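Local coordinates for protein fimbrin (Schizosaccharomyces pombe, PDB 1RT8) that binds actin filaments and crosslinks them, associating with the actin structures that set up cell polarity and taking part in cytokinesis, mating and spore formation, at residues S453-Y458 / I478-K483. Residues are numbered along the deposited sequence; the frame is centred on the assembly and turned at random.
Sequences SEYVDY and ISIARK
Within the fourth calponin-homology domain of fimbrin, in the second actin-binding region, Tyr455 and Val456, in the loop that follows helix 442-451, rest on Ile480 and Lys483 near the C-terminal end of helix 467-483. The lysine arches over one face of the tyrosine ring. Its CG stands anti to the backbone N (chi1 -175°) and the next torsion is also extended, which carries CD over the ring near its rim, 3.4 Å from Tyr455 CE2, as a CH-pi contact. The bend at chi3 (-69°) then turns CE and NZ over the face, Lys483 NZ lying 4.3 Å from the centroid of the Tyr455 ring in a cation-pi interaction. A long, flexible lysine suits this place because its methylenes and its charge can both use one aromatic face; tyrosine supplies that face and a hydroxyl beyond it. Toward the base of the tyrosine, Ile480 CG2 packs 3.9 Å from Tyr455 CB, while Ile480 CD1 reaches Val456 CG2 at 4.1 Å; branched, apolar residues suit this buried spot against Leu448 of helix 442-451. At the ring's edge a water donates to Tyr455 OH (3.1 Å) and to Lys483 O (2.7 Å). Tyr455 OH is also hydrogen-bonded to Glu87 OE2, and Lys483 O to Asn90 ND2, both on helix 82-99 of the first CH domain. A leucine in place of Tyr455 would probably leave the lysine ammonium without its aromatic face and Glu87 without its phenol partner. The contact thus combines an apolar base with a polar rim that joins two CH domains, where the carboxylate of Glu87, close to the lysine side chain, would probably favour its protonated form.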
# COMPACT_ATOMS: atom_id res chain seq x y z
N SER A 453 -7.60 9.80 -26.19
CA SER A 453 -8.41 8.80 -26.89
C SER A 453 -7.67 7.50 -27.15
O SER A 453 -8.27 6.43 -27.05
CB SER A 453 -8.93 9.37 -28.21
OG SER A 453 -7.85 9.74 -29.05
N GLU A 454 -6.39 7.57 -27.47
CA GLU A 454 -5.61 6.37 -27.76
C GLU A 454 -5.56 5.37 -26.60
O GLU A 454 -5.41 4.18 -26.82
CB GLU A 454 -4.17 6.74 -28.15
CG GLU A 454 -4.03 7.58 -29.43
CD GLU A 454 -4.57 8.99 -29.28
OE1 GLU A 454 -4.49 9.56 -28.16
OE2 GLU A 454 -5.06 9.55 -30.28
N TYR A 455 -5.70 5.86 -25.37
CA TYR A 455 -5.63 4.98 -24.22
C TYR A 455 -6.89 4.17 -23.94
O TYR A 455 -6.84 3.21 -23.19
CB TYR A 455 -5.28 5.78 -22.97
CG TYR A 455 -3.83 6.17 -22.87
CD1 TYR A 455 -2.94 5.92 -23.91
CD2 TYR A 455 -3.33 6.77 -21.71
CE1 TYR A 455 -1.60 6.25 -23.81
CE2 TYR A 455 -2.00 7.11 -21.60
CZ TYR A 455 -1.13 6.85 -22.65
OH TYR A 455 0.20 7.18 -22.53
N VAL A 456 -8.01 4.57 -24.54
CA VAL A 456 -9.25 3.87 -24.30
C VAL A 456 -9.76 3.14 -25.54
O VAL A 456 -10.29 3.75 -26.47
CB VAL A 456 -10.33 4.85 -23.79
CG1 VAL A 456 -11.63 4.10 -23.53
CG2 VAL A 456 -9.83 5.55 -22.50
N ASP A 457 -9.58 1.82 -25.54
CA ASP A 457 -10.02 0.96 -26.63
C ASP A 457 -11.37 0.42 -26.20
O ASP A 457 -11.44 -0.42 -25.31
CB ASP A 457 -9.03 -0.20 -26.80
CG ASP A 457 -9.36 -1.07 -28.00
OD1 ASP A 457 -10.55 -1.40 -28.20
OD2 ASP A 457 -8.42 -1.44 -28.74
N TYR A 458 -12.44 0.90 -26.82
CA TYR A 458 -13.76 0.45 -26.42
C TYR A 458 -14.05 -1.03 -26.61
O TYR A 458 -15.08 -1.53 -26.16
CB TYR A 458 -14.83 1.32 -27.07
CG TYR A 458 -14.91 2.69 -26.44
CD1 TYR A 458 -14.33 3.80 -27.05
CD2 TYR A 458 -15.52 2.87 -25.21
CE1 TYR A 458 -14.37 5.06 -26.45
CE2 TYR A 458 -15.57 4.12 -24.59
CZ TYR A 458 -14.99 5.20 -25.22
OH TYR A 458 -15.05 6.44 -24.61
N ILE A 478 -8.92 2.96 -13.66
CA ILE A 478 -7.90 3.31 -12.68
C ILE A 478 -6.49 3.07 -13.20
O ILE A 478 -5.60 3.90 -13.00
CB ILE A 478 -8.10 2.54 -11.35
CG1 ILE A 478 -9.36 3.07 -10.65
CG2 ILE A 478 -6.86 2.67 -10.47
CD1 ILE A 478 -9.75 2.30 -9.40
N SER A 479 -6.27 1.93 -13.86
CA SER A 479 -4.95 1.62 -14.40
C SER A 479 -4.58 2.58 -15.54
O SER A 479 -3.41 2.92 -15.73
CB SER A 479 -4.91 0.17 -14.90
OG SER A 479 -5.03 -0.76 -13.83
N ILE A 480 -5.58 3.00 -16.32
CA ILE A 480 -5.31 3.92 -17.42
C ILE A 480 -4.93 5.29 -16.84
O ILE A 480 -4.03 5.97 -17.33
CB ILE A 480 -6.54 4.08 -18.35
CG1 ILE A 480 -6.78 2.79 -19.15
CG2 ILE A 480 -6.33 5.28 -19.28
CD1 ILE A 480 -8.00 2.85 -20.08
N ALA A 481 -5.63 5.68 -15.79
CA ALA A 481 -5.36 6.96 -15.15
C ALA A 481 -3.95 6.94 -14.58
O ALA A 481 -3.21 7.92 -14.65
CB ALA A 481 -6.41 7.22 -14.04
N ARG A 482 -3.54 5.79 -14.04
CA ARG A 482 -2.21 5.68 -13.48
C ARG A 482 -1.17 5.74 -14.58
O ARG A 482 -0.08 6.28 -14.37
CB ARG A 482 -2.09 4.40 -12.64
CG ARG A 482 -2.78 4.55 -11.29
CD ARG A 482 -2.88 3.26 -10.48
NE ARG A 482 -3.51 3.52 -9.19
CZ ARG A 482 -4.06 2.59 -8.42
NH1 ARG A 482 -4.07 1.32 -8.81
NH2 ARG A 482 -4.62 2.93 -7.26
N LYS A 483 -1.51 5.22 -15.76
CA LYS A 483 -0.58 5.26 -16.89
C LYS A 483 -0.36 6.73 -17.30
O LYS A 483 0.68 7.08 -17.84
CB LYS A 483 -1.13 4.48 -18.09
CG LYS A 483 -0.14 4.40 -19.26
CD LYS A 483 -0.81 4.12 -20.62
CE LYS A 483 -1.39 2.73 -20.73
NZ LYS A 483 -1.66 2.34 -22.15
O HOH W 1 1.22 8.64 -19.95